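Local atomic coordinates of putative glucoamylase (Bacteroides fragilis NCTC 9343, PDB entry 3EU8), a protein that probably acts as a glucoamylase-like glycoside hydrolase that releases glucose from starch-type glucans, although its activity and substrate remain unproven. Residues W229-A234 with R249-E254; K240-E245 with T289-E294; E245-Y250 with E276-Y281; P308-L313 with H357-M362; S337-L342 with G393-M398. All coordinates share one frame; numbering follows the deposited sequence.

Contacts 1 to 3 form one group around the two-stranded antiparallel hairpin 236-241/244-248. Contacts 1 and 3 share Arg-249 and Tyr-250, with centres 10 Å apart, and Ala-230 CB touches Tyr-277 CE2 at 3.4 Å. Contact 2 shares Glu-245 with contact 3, 14 Å away between centres, and sets the hairpin turn on helix 281-298. Another side of that helix leads on to contact 4: Asn-292 OD1 lies 2.8 Å from Leu-313 N, a probable hydrogen bond. Contact 5 follows 12 Å beyond contact 4, again between centres, where Gly-312 O meets Ser-337 N at 3.2 Å. At 9 Å from the chain centre contact 5 lies deepest; the others are at 20 to 21 Å.

Contact 1. Residues W229-A234 with R249-E254; sequences WAQNGA and RYQGGE
Gln-231 and Arg-249 join the two loops that flank a beta hairpin, one leading from helix 222-229 into strand 236-241 and the other leaving strand 244-248 toward a type II turn, Tyr-250 to Gly-253. Gln-231 departs from the helix with positive phi and sends an extended side chain across the Arg-249 chain at about a right angle. Its OE1 takes a weak hydrogen bond from Arg-249 NH2, 2.7 Å long but bent to 127° at the hydrogen, with amide and guanidinium planes 59° apart. NH2 has a second acceptor, Gly-201 O, outside the two loops. A bend at chi3 (51°) turns the Arg-249 guanidinium so that Ala-234 O lies 3.6 Å above its plane, toward the rim, while Ala-234 CB touches Arg-249 NH1 at 3.4 Å. Gln-251 NE2, itself bonded to Gly-201 O, joins in through one water, which accepts from NE2 at 2.9 Å and donates to Gln-231 OE1 at 3.0 Å.

Contact 2. Residues K240-E245 with T289-E294; sequences KVEGIE and TLVNRE
Val-291 is the bump on helix 281-298 that fills the hollow between Val-241 and Ile-244, the first and last residues of the type I' turn that closes hairpin 236-241/244-248. Its branches divide the work. Val-291 CG1, anti to the backbone N, meets Val-241 CG1 at 3.7 Å, the two side chains crossing at about a right angle; Val-291 CG2 lies 3.5 Å from Val-241 O and 3.8 Å from Ile-244 CB. In return, Ile-244 supplies a bump for the helix. Its chain runs past Val-291 in the opposite direction, with CG1 anti to the carbonyl carbon (chi1 -62°), and Ile-244 CD1 settles between successive turns: 3.5 Å from Leu-290 O, 4.0 Å from Leu-290 CB and 4.1 Å from Glu-294 CB. Glu-242, in the turn itself, packs its aliphatic part on the helix, CB against Glu-294 CB at 3.8 Å, before bending at chi2 (-68°). Both glutamates thus make contact through their methylenes, and their charged ends diverge, Glu-242 OE1 and Glu-294 OE2 being 5.9 Å apart. Glu-242 OE1 is in a salt bridge with Arg-298, one turn further along the helix. The interface itself is van der Waals packing of methyls and methylenes, and any repulsion between the two acids is probably eased by that arginine.

Contact 3. Residues E245-Y250 with E276-Y281; sequences ELHLRY and EYCPSY
His-247 reaches from the end of strand 244-248 toward the loop before helix 281-298, its CB pointing at that loop and CG anti to the backbone N (chi1 -169°). From CG the ring divides. ND1 lies on the side remote from the Tyr-277 carbonyl, whereas His-247 CD2 comes within 3.1 Å of Tyr-277 O, which sits at the ring edge, in plane. At the tip, His-247 NE2 is 3.3 Å from Tyr-277 O, but the poor angle rules out a hydrogen bond; NE2 pairs instead with an in-plane water at 2.9 Å, and this water donates to Glu-276 O. Over one face Pro-279 CD makes a CH-pi contact, 4.1 Å from the centroid of the His-247 ring and 25° off the normal, displaced toward the CD2-NE2 side. The loop ends in a helix N-cap: Ser-280 OG accepts from Asn-283 N. In the first turn of that helix, Glu-284 holds the strand end in turn, its two carboxylate oxygens taking the N-H groups of His-247 and Leu-248. Leu-248 sets CD2 against the loop, 3.4 Å from Tyr-277 O, and CD1 against the first helix residue, 4.4 Å from Tyr-281 CE1.

Contact 4. Residues P308-L313 with H357-M362; sequences PDCWGL and HHLYEM. With EDO (1,2-ethanediol), chain O; EDO (1,2-ethanediol), chain P.
Two chi1 angles close to 180° bring Cys-310 and His-358 together: SG stands anti to the backbone N in Cys-310 (-165°), and CG does likewise in His-358 (178°), so each group extends across the gap. The imidazole slides in against the backbone of the loop. His-358 CD2 lies 3.2 Å from Asp-309 O and 3.8 Å from Cys-310 CB, while Asp-309 CB makes a CH-pi contact over one face, 4.2 Å from the His-358 centroid. The Asp-309 carboxylate does not pair with the ring, since OD2 remains 4.9 Å from His-358 ND1. This is loop-on-helix packing: segment 308-313 crosses the C-terminal part of helix 349-361, and the neighbouring Trp-311 wedges its indole between that helix, at Gln-351 and Val-355, and helix 281-298, at Thr-289, Arg-293 and Cys-296. Beside the ring, Cys-310 SG rests on two apolar tips, Leu-359 CD2 at 4.3 Å and CE of Met-362, a selenomethionine here, at 4.1 Å. A 1,2-ethanediol, probably from the crystallisation liquor, lies beside the loop, its O2 accepting from Asp-309 N at 3.0 Å with a fairly straight N-H (156°). Elsewhere on the helix, His-357 meets a second diol through ND1, a weak and doubtful bond because C2 of the diol crowds the same nitrogen, and NE2 of His-357 is bonded to Asp-18.

Contact 5. Residues S337-L342 with G393-M398; sequences SPTAAL and GPIAVM
Pro-394 brings to Thr-339 the ring that touches in this contact, neither segment holding an aromatic or amide group. Nothing of helix 338-342 stacks on it: the ring is approached through Pro-394 CB, 4.1 Å from Thr-339 OG1. Ile-395 carries most of the contact. Its CG1, anti to the carbonyl carbon (chi1 -64°), leads the longer branch across the Thr-339 backbone, with Ile-395 CG1 3.7 Å from Thr-339 OG1 and Ile-395 CD1 3.7 Å from Thr-339 CA; Ile-395 CG1 also lies 4.3 Å from Leu-342 CB. Thr-339 turns its hydroxyl anti to the backbone N (chi1 -165°), toward the other helix, where OG1 is hydrogen-bonded to Asp-391 O. A buried polar atom is thereby satisfied by the helix it packs against. The geometry is that of two helices lying nearly side by side, the local axes 8.9 Å apart and their N-to-C directions differing by 21°. Helix 389-404 is kinked here, because the nitrogen of Pro-394 makes no bond to the preceding turn. Around the pair, Leu-342 leans on Val-355 and Met-356 of helix 349-361 and, together with Pro-338, on Phe-372 of strand 371-372, while Pro-394, Ala-396 and Val-397 turn to Phe-69, Ala-73 and Met-72 of helix 64-79, consistent with the helix-rich alpha/alpha core expected of the six-hairpin glycosidase clan.

Contact 1. Residues W229-A234 with R249-E254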
# COMPACT_ATOMS: atom_id res chain seq x y z
N TRP A 229 -18.76 -4.64 4.67
CA TRP A 229 -17.50 -4.26 5.35
C TRP A 229 -17.65 -4.21 6.88
O TRP A 229 -16.90 -4.86 7.61
CB TRP A 229 -16.99 -2.91 4.81
CG TRP A 229 -15.80 -2.33 5.55
CD1 TRP A 229 -15.79 -1.30 6.45
CD2 TRP A 229 -14.45 -2.79 5.47
NE1 TRP A 229 -14.52 -1.06 6.90
CE2 TRP A 229 -13.68 -1.97 6.32
CE3 TRP A 229 -13.81 -3.80 4.73
CZ2 TRP A 229 -12.31 -2.14 6.45
CZ3 TRP A 229 -12.47 -3.96 4.88
CH2 TRP A 229 -11.73 -3.14 5.72
N ALA A 230 -18.66 -3.47 7.35
CA ALA A 230 -18.83 -3.12 8.77
C ALA A 230 -19.72 -4.12 9.53
O ALA A 230 -19.78 -4.07 10.75
CB ALA A 230 -19.41 -1.69 8.87
N GLN A 231 -20.39 -5.01 8.80
CA GLN A 231 -21.32 -6.00 9.34
C GLN A 231 -22.23 -5.43 10.42
O GLN A 231 -22.29 -5.95 11.56
CB GLN A 231 -20.58 -7.23 9.80
CG GLN A 231 -19.88 -7.88 8.63
CD GLN A 231 -19.24 -9.16 9.00
OE1 GLN A 231 -18.28 -9.18 9.75
NE2 GLN A 231 -19.76 -10.27 8.44
N ASN A 232 -22.94 -4.38 10.02
CA ASN A 232 -23.94 -3.72 10.84
C ASN A 232 -23.43 -3.24 12.19
O ASN A 232 -24.17 -3.24 13.16
CB ASN A 232 -25.15 -4.67 10.99
CG ASN A 232 -25.67 -5.18 9.64
OD1 ASN A 232 -26.15 -4.41 8.83
ND2 ASN A 232 -25.54 -6.47 9.40
N GLY A 233 -22.17 -2.80 12.24
CA GLY A 233 -21.53 -2.35 13.47
C GLY A 233 -20.67 -3.39 14.20
O GLY A 233 -20.02 -3.06 15.18
N ALA A 234 -20.67 -4.63 13.74
CA ALA A 234 -19.78 -5.67 14.31
C ALA A 234 -18.30 -5.27 14.17
O ALA A 234 -17.45 -5.72 14.94
CB ALA A 234 -20.04 -7.04 13.66
N ARG A 249 -12.75 -4.12 15.32
CA ARG A 249 -12.61 -5.57 15.33
C ARG A 249 -11.67 -5.94 14.18
O ARG A 249 -12.00 -5.67 13.03
CB ARG A 249 -13.93 -6.30 15.11
CG ARG A 249 -13.67 -7.79 14.80
CD ARG A 249 -14.71 -8.50 14.01
NE ARG A 249 -15.13 -7.88 12.75
CZ ARG A 249 -16.35 -8.05 12.23
NH1 ARG A 249 -17.27 -8.80 12.85
NH2 ARG A 249 -16.68 -7.47 11.09
N TYR A 250 -10.54 -6.56 14.49
CA TYR A 250 -9.58 -6.91 13.47
C TYR A 250 -9.89 -8.31 12.94
O TYR A 250 -10.27 -9.20 13.70
CB TYR A 250 -8.14 -6.78 14.03
CG TYR A 250 -7.75 -5.34 14.12
CD1 TYR A 250 -8.33 -4.51 15.07
CD2 TYR A 250 -6.88 -4.78 13.20
CE1 TYR A 250 -8.02 -3.16 15.10
CE2 TYR A 250 -6.56 -3.44 13.23
CZ TYR A 250 -7.14 -2.63 14.17
OH TYR A 250 -6.84 -1.31 14.17
N GLN A 251 -9.80 -8.49 11.64
CA GLN A 251 -10.07 -9.81 11.05
C GLN A 251 -9.00 -10.80 11.51
O GLN A 251 -7.80 -10.52 11.40
CB GLN A 251 -10.15 -9.77 9.50
CG GLN A 251 -11.49 -9.20 8.93
CD GLN A 251 -12.69 -10.11 9.17
OE1 GLN A 251 -12.60 -11.31 8.94
NE2 GLN A 251 -13.81 -9.54 9.62
N GLY A 252 -9.45 -11.96 11.99
CA GLY A 252 -8.59 -13.04 12.40
C GLY A 252 -7.91 -12.92 13.75
O GLY A 252 -7.09 -13.78 14.10
N GLY A 253 -8.23 -11.88 14.53
CA GLY A 253 -7.56 -11.67 15.82
C GLY A 253 -7.75 -10.31 16.47
O GLY A 253 -8.68 -9.58 16.15
N GLU A 254 -6.85 -9.98 17.40
CA GLU A 254 -6.94 -8.76 18.22
C GLU A 254 -6.26 -7.56 17.58
O GLU A 254 -6.46 -6.41 17.96
CB GLU A 254 -6.31 -9.03 19.58
CG GLU A 254 -4.85 -9.42 19.53
CD GLU A 254 -4.24 -9.61 20.91
OE1 GLU A 254 -4.95 -9.39 21.94
OE2 GLU A 254 -3.04 -10.00 20.95
O HOH W 1 -16.11 -11.26 9.96

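Contact 2. Residues K240-E245 with T289-E294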
# COMPACT_ATOMS: atom_id res chain seq x y z
N LYS A 240 -8.02 -3.85 24.34
CA LYS A 240 -6.60 -3.48 24.46
C LYS A 240 -5.67 -4.59 24.01
O LYS A 240 -5.93 -5.76 24.23
CB LYS A 240 -6.21 -3.00 25.86
CG LYS A 240 -6.96 -1.76 26.31
CD LYS A 240 -6.59 -1.34 27.71
CE LYS A 240 -6.68 0.16 27.87
NZ LYS A 240 -8.08 0.64 27.72
N VAL A 241 -4.60 -4.19 23.32
CA VAL A 241 -3.51 -5.06 22.95
C VAL A 241 -2.25 -4.31 23.35
O VAL A 241 -2.15 -3.10 23.07
CB VAL A 241 -3.49 -5.38 21.48
CG1 VAL A 241 -2.38 -6.41 21.17
CG2 VAL A 241 -4.86 -5.89 21.05
N GLU A 242 -1.33 -5.02 24.05
CA GLU A 242 -0.11 -4.43 24.62
C GLU A 242 -0.44 -3.19 25.43
O GLU A 242 0.33 -2.23 25.44
CB GLU A 242 0.93 -4.10 23.55
CG GLU A 242 1.40 -5.26 22.73
CD GLU A 242 2.25 -6.28 23.49
OE1 GLU A 242 2.87 -5.97 24.54
OE2 GLU A 242 2.27 -7.43 22.99
N GLY A 243 -1.58 -3.22 26.11
CA GLY A 243 -2.02 -2.08 26.95
C GLY A 243 -2.55 -0.87 26.19
O GLY A 243 -2.80 0.18 26.78
N ILE A 244 -2.75 -1.01 24.88
CA ILE A 244 -3.11 0.12 24.01
C ILE A 244 -4.52 -0.16 23.43
O ILE A 244 -4.83 -1.26 23.01
CB ILE A 244 -2.03 0.36 22.97
CG1 ILE A 244 -0.73 0.73 23.67
CG2 ILE A 244 -2.41 1.48 21.95
CD1 ILE A 244 0.50 0.58 22.79
N GLU A 245 -5.39 0.85 23.50
CA GLU A 245 -6.75 0.74 22.99
C GLU A 245 -6.79 0.66 21.46
O GLU A 245 -6.18 1.49 20.76
CB GLU A 245 -7.55 1.96 23.46
CG GLU A 245 -9.08 1.96 23.21
CD GLU A 245 -9.87 0.89 23.99
OE1 GLU A 245 -9.50 0.47 25.12
OE2 GLU A 245 -10.91 0.49 23.43
N THR A 289 -0.01 1.10 15.23
CA THR A 289 1.44 1.27 15.07
C THR A 289 2.10 1.17 16.44
O THR A 289 3.12 0.53 16.58
CB THR A 289 1.76 2.68 14.43
OG1 THR A 289 1.07 2.80 13.18
CG2 THR A 289 3.25 2.90 14.20
N LEU A 290 1.50 1.79 17.45
CA LEU A 290 2.06 1.77 18.80
C LEU A 290 1.98 0.39 19.48
O LEU A 290 2.89 0.04 20.25
CB LEU A 290 1.44 2.87 19.67
CG LEU A 290 1.69 4.36 19.29
CD1 LEU A 290 0.84 5.33 20.21
CD2 LEU A 290 3.15 4.76 19.33
N VAL A 291 0.93 -0.40 19.20
CA VAL A 291 0.82 -1.81 19.63
C VAL A 291 1.98 -2.65 19.07
O VAL A 291 2.57 -3.48 19.76
CB VAL A 291 -0.50 -2.43 19.13
CG1 VAL A 291 -0.49 -3.95 19.21
CG2 VAL A 291 -1.66 -1.84 19.85
N ASN A 292 2.28 -2.41 17.79
CA ASN A 292 3.36 -3.08 17.09
C ASN A 292 4.69 -2.72 17.76
O ASN A 292 5.47 -3.60 18.11
CB ASN A 292 3.36 -2.64 15.60
CG ASN A 292 4.08 -3.63 14.69
OD1 ASN A 292 5.30 -3.66 14.64
ND2 ASN A 292 3.32 -4.43 13.95
N ARG A 293 4.93 -1.42 17.94
CA ARG A 293 6.13 -0.93 18.60
C ARG A 293 6.28 -1.52 20.00
O ARG A 293 7.36 -1.96 20.40
CB ARG A 293 6.05 0.57 18.67
CG ARG A 293 7.16 1.21 19.41
CD ARG A 293 6.99 2.70 19.39
NE ARG A 293 8.09 3.34 20.12
CZ ARG A 293 8.11 3.59 21.43
NH1 ARG A 293 7.11 3.25 22.24
NH2 ARG A 293 9.17 4.16 21.95
N GLU A 294 5.18 -1.53 20.74
CA GLU A 294 5.20 -2.01 22.10
C GLU A 294 5.55 -3.48 22.17
O GLU A 294 6.36 -3.87 23.02
CB GLU A 294 3.88 -1.75 22.81
CG GLU A 294 4.01 -1.77 24.32
CD GLU A 294 4.90 -0.64 24.89
OE1 GLU A 294 5.05 0.43 24.25
OE2 GLU A 294 5.47 -0.84 25.98

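Contact 3. Residues E245-Y250 with E276-Y281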
# COMPACT_ATOMS: atom_id res chain seq x y z
N GLU A 245 -5.39 0.85 23.50
CA GLU A 245 -6.75 0.74 22.99
C GLU A 245 -6.79 0.66 21.46
O GLU A 245 -6.18 1.49 20.76
CB GLU A 245 -7.55 1.96 23.46
CG GLU A 245 -9.08 1.96 23.21
CD GLU A 245 -9.87 0.89 23.99
OE1 GLU A 245 -9.50 0.47 25.12
OE2 GLU A 245 -10.91 0.49 23.43
N LEU A 246 -7.52 -0.34 20.96
CA LEU A 246 -7.95 -0.40 19.57
C LEU A 246 -9.48 -0.40 19.59
O LEU A 246 -10.10 -1.12 20.38
CB LEU A 246 -7.40 -1.65 18.83
CG LEU A 246 -5.88 -1.68 18.61
CD1 LEU A 246 -5.35 -3.02 18.00
CD2 LEU A 246 -5.40 -0.44 17.81
N HIS A 247 -10.07 0.41 18.71
CA HIS A 247 -11.53 0.57 18.61
C HIS A 247 -12.15 -0.51 17.72
O HIS A 247 -13.28 -0.90 17.96
CB HIS A 247 -11.85 1.93 18.00
CG HIS A 247 -13.30 2.33 18.09
ND1 HIS A 247 -13.96 2.55 19.28
CD2 HIS A 247 -14.20 2.60 17.11
CE1 HIS A 247 -15.20 2.92 19.04
NE2 HIS A 247 -15.38 2.96 17.73
N LEU A 248 -11.42 -1.00 16.73
CA LEU A 248 -12.03 -1.83 15.69
C LEU A 248 -11.88 -3.33 15.94
O LEU A 248 -11.02 -3.74 16.72
CB LEU A 248 -11.48 -1.46 14.31
CG LEU A 248 -11.74 -0.01 13.83
CD1 LEU A 248 -11.09 0.22 12.45
CD2 LEU A 248 -13.23 0.32 13.79
N ARG A 249 -12.75 -4.12 15.32
CA ARG A 249 -12.61 -5.57 15.33
C ARG A 249 -11.67 -5.94 14.18
O ARG A 249 -12.00 -5.67 13.03
CB ARG A 249 -13.93 -6.30 15.11
CG ARG A 249 -13.67 -7.79 14.80
CD ARG A 249 -14.71 -8.50 14.01
NE ARG A 249 -15.13 -7.88 12.75
CZ ARG A 249 -16.35 -8.05 12.23
NH1 ARG A 249 -17.27 -8.80 12.85
NH2 ARG A 249 -16.68 -7.47 11.09
N TYR A 250 -10.54 -6.56 14.49
CA TYR A 250 -9.58 -6.91 13.47
C TYR A 250 -9.89 -8.31 12.94
O TYR A 250 -10.27 -9.20 13.70
CB TYR A 250 -8.14 -6.78 14.03
CG TYR A 250 -7.75 -5.34 14.12
CD1 TYR A 250 -8.33 -4.51 15.07
CD2 TYR A 250 -6.88 -4.78 13.20
CE1 TYR A 250 -8.02 -3.16 15.10
CE2 TYR A 250 -6.56 -3.44 13.23
CZ TYR A 250 -7.14 -2.63 14.17
OH TYR A 250 -6.84 -1.31 14.17
N GLU A 276 -19.33 6.44 11.05
CA GLU A 276 -20.14 5.78 12.08
C GLU A 276 -19.34 4.78 12.94
O GLU A 276 -19.62 4.62 14.11
CB GLU A 276 -21.35 5.07 11.43
CG GLU A 276 -22.37 6.04 10.79
CD GLU A 276 -23.56 5.34 10.12
OE1 GLU A 276 -24.07 4.31 10.63
OE2 GLU A 276 -24.00 5.86 9.06
N TYR A 277 -18.30 4.17 12.39
CA TYR A 277 -17.62 3.04 13.05
C TYR A 277 -16.33 3.42 13.75
O TYR A 277 -15.71 2.58 14.43
CB TYR A 277 -17.41 1.93 12.02
CG TYR A 277 -18.72 1.60 11.34
CD1 TYR A 277 -19.78 1.07 12.07
CD2 TYR A 277 -18.92 1.90 10.00
CE1 TYR A 277 -20.99 0.80 11.48
CE2 TYR A 277 -20.14 1.64 9.39
CZ TYR A 277 -21.18 1.09 10.14
OH TYR A 277 -22.42 0.81 9.55
N CYS A 278 -15.91 4.67 13.59
CA CYS A 278 -14.62 5.12 14.11
C CYS A 278 -14.54 6.65 14.21
O CYS A 278 -14.66 7.31 13.20
CB CYS A 278 -13.50 4.63 13.20
SG CYS A 278 -11.90 4.81 13.96
N PRO A 279 -14.33 7.22 15.43
CA PRO A 279 -14.24 8.68 15.60
C PRO A 279 -12.95 9.34 15.11
O PRO A 279 -12.87 10.57 15.03
CB PRO A 279 -14.36 8.87 17.11
CG PRO A 279 -13.92 7.61 17.70
CD PRO A 279 -14.23 6.52 16.73
N SER A 280 -11.94 8.52 14.82
CA SER A 280 -10.70 8.96 14.21
C SER A 280 -9.91 7.78 13.65
O SER A 280 -9.30 7.00 14.40
CB SER A 280 -9.84 9.72 15.19
OG SER A 280 -8.60 10.10 14.56
N TYR A 281 -9.89 7.66 12.33
CA TYR A 281 -9.03 6.66 11.68
C TYR A 281 -7.55 6.89 12.01
O TYR A 281 -6.78 5.93 12.18
CB TYR A 281 -9.32 6.54 10.16
CG TYR A 281 -10.60 5.78 9.99
CD1 TYR A 281 -10.61 4.39 9.98
CD2 TYR A 281 -11.83 6.45 9.99
CE1 TYR A 281 -11.80 3.69 9.90
CE2 TYR A 281 -13.03 5.75 9.91
CZ TYR A 281 -13.01 4.38 9.86
OH TYR A 281 -14.22 3.71 9.82
O HOH W 2 -17.79 4.16 16.73

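Contact 4. Residues P308-L313 with H357-M362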
# COMPACT_ATOMS: atom_id res chain seq x y z
N PRO A 308 13.32 0.08 21.05
CA PRO A 308 12.73 1.37 20.65
C PRO A 308 13.23 1.89 19.30
O PRO A 308 12.53 2.61 18.62
CB PRO A 308 13.15 2.32 21.79
CG PRO A 308 13.37 1.43 22.96
CD PRO A 308 13.99 0.18 22.37
N ASP A 309 14.45 1.53 18.93
CA ASP A 309 15.06 2.00 17.70
C ASP A 309 14.95 0.97 16.59
O ASP A 309 15.46 1.19 15.50
CB ASP A 309 16.54 2.32 17.94
CG ASP A 309 16.72 3.40 19.00
OD1 ASP A 309 15.84 4.30 19.09
OD2 ASP A 309 17.70 3.34 19.76
N CYS A 310 14.30 -0.16 16.87
CA CYS A 310 14.21 -1.23 15.89
C CYS A 310 12.98 -2.08 16.16
O CYS A 310 13.01 -2.96 17.01
CB CYS A 310 15.48 -2.10 15.92
SG CYS A 310 15.60 -3.12 14.48
N TRP A 311 11.89 -1.75 15.45
CA TRP A 311 10.61 -2.40 15.58
C TRP A 311 9.92 -2.32 14.23
O TRP A 311 10.37 -1.60 13.32
CB TRP A 311 9.72 -1.75 16.69
CG TRP A 311 9.50 -0.25 16.56
CD1 TRP A 311 10.30 0.72 17.08
CD2 TRP A 311 8.42 0.44 15.87
NE1 TRP A 311 9.83 1.96 16.74
CE2 TRP A 311 8.69 1.82 15.99
CE3 TRP A 311 7.30 0.02 15.12
CZ2 TRP A 311 7.85 2.80 15.42
CZ3 TRP A 311 6.48 0.98 14.55
CH2 TRP A 311 6.74 2.37 14.71
N GLY A 312 8.84 -3.08 14.11
CA GLY A 312 8.01 -3.03 12.91
C GLY A 312 7.81 -4.39 12.32
O GLY A 312 8.63 -4.87 11.55
N LEU A 313 6.67 -5.01 12.66
CA LEU A 313 6.32 -6.33 12.18
C LEU A 313 5.12 -6.25 11.21
O LEU A 313 4.06 -5.70 11.52
CB LEU A 313 6.02 -7.27 13.35
CG LEU A 313 7.12 -7.43 14.41
CD1 LEU A 313 6.59 -8.22 15.64
CD2 LEU A 313 8.39 -8.02 13.86
N HIS A 357 16.84 6.14 11.10
CA HIS A 357 18.25 6.43 11.39
C HIS A 357 19.01 5.15 11.77
O HIS A 357 20.09 4.87 11.24
CB HIS A 357 18.37 7.46 12.52
CG HIS A 357 18.16 8.87 12.08
ND1 HIS A 357 19.15 9.62 11.48
CD2 HIS A 357 17.08 9.69 12.18
CE1 HIS A 357 18.69 10.84 11.23
NE2 HIS A 357 17.43 10.90 11.62
N HIS A 358 18.43 4.35 12.65
CA HIS A 358 19.05 3.12 13.15
C HIS A 358 19.25 2.07 12.04
O HIS A 358 20.31 1.42 11.94
CB HIS A 358 18.23 2.57 14.34
CG HIS A 358 18.75 1.27 14.90
ND1 HIS A 358 19.76 1.20 15.83
CD2 HIS A 358 18.36 -0.00 14.67
CE1 HIS A 358 20.00 -0.06 16.12
NE2 HIS A 358 19.16 -0.82 15.43
N LEU A 359 18.27 1.92 11.18
CA LEU A 359 18.38 1.04 10.05
C LEU A 359 19.44 1.53 9.06
O LEU A 359 20.27 0.75 8.60
CB LEU A 359 17.02 0.87 9.37
CG LEU A 359 15.92 0.14 10.16
CD1 LEU A 359 14.72 0.10 9.22
CD2 LEU A 359 16.34 -1.24 10.70
N TYR A 360 19.44 2.83 8.75
CA TYR A 360 20.46 3.43 7.88
C TYR A 360 21.91 3.17 8.43
O TYR A 360 22.85 2.88 7.67
CB TYR A 360 20.18 4.94 7.73
CG TYR A 360 21.12 5.69 6.80
CD1 TYR A 360 22.34 6.18 7.26
CD2 TYR A 360 20.77 5.93 5.48
CE1 TYR A 360 23.21 6.86 6.41
CE2 TYR A 360 21.64 6.63 4.61
CZ TYR A 360 22.84 7.09 5.08
OH TYR A 360 23.68 7.78 4.22
N GLU A 361 22.07 3.26 9.75
CA GLU A 361 23.34 3.02 10.39
C GLU A 361 23.80 1.56 10.36
O GLU A 361 24.98 1.30 10.53
CB GLU A 361 23.28 3.51 11.85
CG GLU A 361 23.35 5.05 11.97
CD GLU A 361 22.68 5.59 13.23
OE1 GLU A 361 22.68 4.88 14.27
OE2 GLU A 361 22.14 6.72 13.18
N MSE A 362 22.89 0.61 10.10
CA MSE A 362 23.28 -0.78 9.86
C MSE A 362 24.04 -0.97 8.54
O MSE A 362 24.65 -2.01 8.32
CB MSE A 362 22.05 -1.67 9.81
CG MSE A 362 21.39 -1.76 11.17
SE MSE A 362 19.86 -2.90 11.23
CE MSE A 362 19.26 -2.30 12.85
C1 EDO O . 23.29 8.44 10.41
O1 EDO O . 23.80 9.44 9.53
C2 EDO O . 21.86 8.82 10.75
O2 EDO O . 20.97 7.96 10.05
C1 EDO P . 18.28 -2.00 20.11
O1 EDO P . 19.61 -1.77 19.65
C2 EDO P . 17.33 -1.25 19.20
O2 EDO P . 16.37 -0.53 19.97

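Contact 5. Residues S337-L342 with G393-M398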
# COMPACT_ATOMS: atom_id res chain seq x y z
N SER A 337 10.72 -5.75 9.28
CA SER A 337 10.51 -5.30 7.92
C SER A 337 10.50 -3.77 7.95
O SER A 337 9.60 -3.17 8.53
CB SER A 337 9.20 -5.86 7.41
OG SER A 337 9.18 -7.26 7.68
N PRO A 338 11.51 -3.13 7.34
CA PRO A 338 11.61 -1.65 7.37
C PRO A 338 10.31 -0.90 7.00
O PRO A 338 10.00 0.09 7.60
CB PRO A 338 12.72 -1.39 6.34
CG PRO A 338 13.61 -2.58 6.47
CD PRO A 338 12.65 -3.73 6.61
N THR A 339 9.53 -1.42 6.06
CA THR A 339 8.30 -0.74 5.61
C THR A 339 7.30 -0.52 6.77
O THR A 339 6.55 0.46 6.74
CB THR A 339 7.62 -1.50 4.42
OG1 THR A 339 6.63 -0.66 3.78
CG2 THR A 339 7.02 -2.82 4.88
N ALA A 340 7.33 -1.38 7.79
CA ALA A 340 6.36 -1.34 8.89
C ALA A 340 6.43 -0.01 9.68
O ALA A 340 5.48 0.76 9.67
CB ALA A 340 6.54 -2.57 9.83
N ALA A 341 7.57 0.23 10.34
CA ALA A 341 7.80 1.47 11.09
C ALA A 341 7.85 2.71 10.20
O ALA A 341 7.28 3.73 10.53
CB ALA A 341 9.11 1.36 11.90
N LEU A 342 8.54 2.59 9.06
CA LEU A 342 8.81 3.72 8.19
C LEU A 342 7.54 4.23 7.50
O LEU A 342 7.33 5.44 7.37
CB LEU A 342 9.88 3.37 7.13
CG LEU A 342 11.35 3.59 7.50
CD1 LEU A 342 11.61 3.17 8.91
CD2 LEU A 342 12.28 2.88 6.53
N GLY A 393 6.73 0.74 -1.94
CA GLY A 393 5.88 1.86 -2.32
C GLY A 393 5.42 2.73 -1.16
O GLY A 393 5.50 3.95 -1.22
N PRO A 394 4.87 2.12 -0.12
CA PRO A 394 4.43 2.83 1.05
C PRO A 394 5.50 3.63 1.81
O PRO A 394 5.18 4.65 2.40
CB PRO A 394 3.88 1.70 1.91
CG PRO A 394 3.40 0.69 0.93
CD PRO A 394 4.53 0.69 -0.05
N ILE A 395 6.76 3.22 1.74
CA ILE A 395 7.81 4.00 2.34
C ILE A 395 7.92 5.35 1.62
O ILE A 395 7.96 6.40 2.26
CB ILE A 395 9.18 3.24 2.31
CG1 ILE A 395 9.13 1.97 3.17
CG2 ILE A 395 10.32 4.16 2.76
CD1 ILE A 395 10.37 1.07 3.08
N ALA A 396 7.98 5.33 0.29
CA ALA A 396 8.17 6.57 -0.48
C ALA A 396 6.92 7.48 -0.34
O ALA A 396 7.05 8.69 -0.17
CB ALA A 396 8.48 6.27 -1.98
N VAL A 397 5.74 6.87 -0.38
CA VAL A 397 4.51 7.63 -0.41
C VAL A 397 4.19 8.24 0.96
O VAL A 397 3.73 9.36 1.04
CB VAL A 397 3.31 6.76 -0.87
CG1 VAL A 397 1.99 7.47 -0.57
CG2 VAL A 397 3.49 6.38 -2.33
N MSE A 398 4.44 7.49 2.03
CA MSE A 398 4.14 7.95 3.35
C MSE A 398 5.14 9.00 3.86
O MSE A 398 4.74 9.89 4.64
CB MSE A 398 4.02 6.78 4.33
CG MSE A 398 2.69 6.04 4.24
SE MSE A 398 1.03 7.15 4.30
CE MSE A 398 0.04 5.96 5.45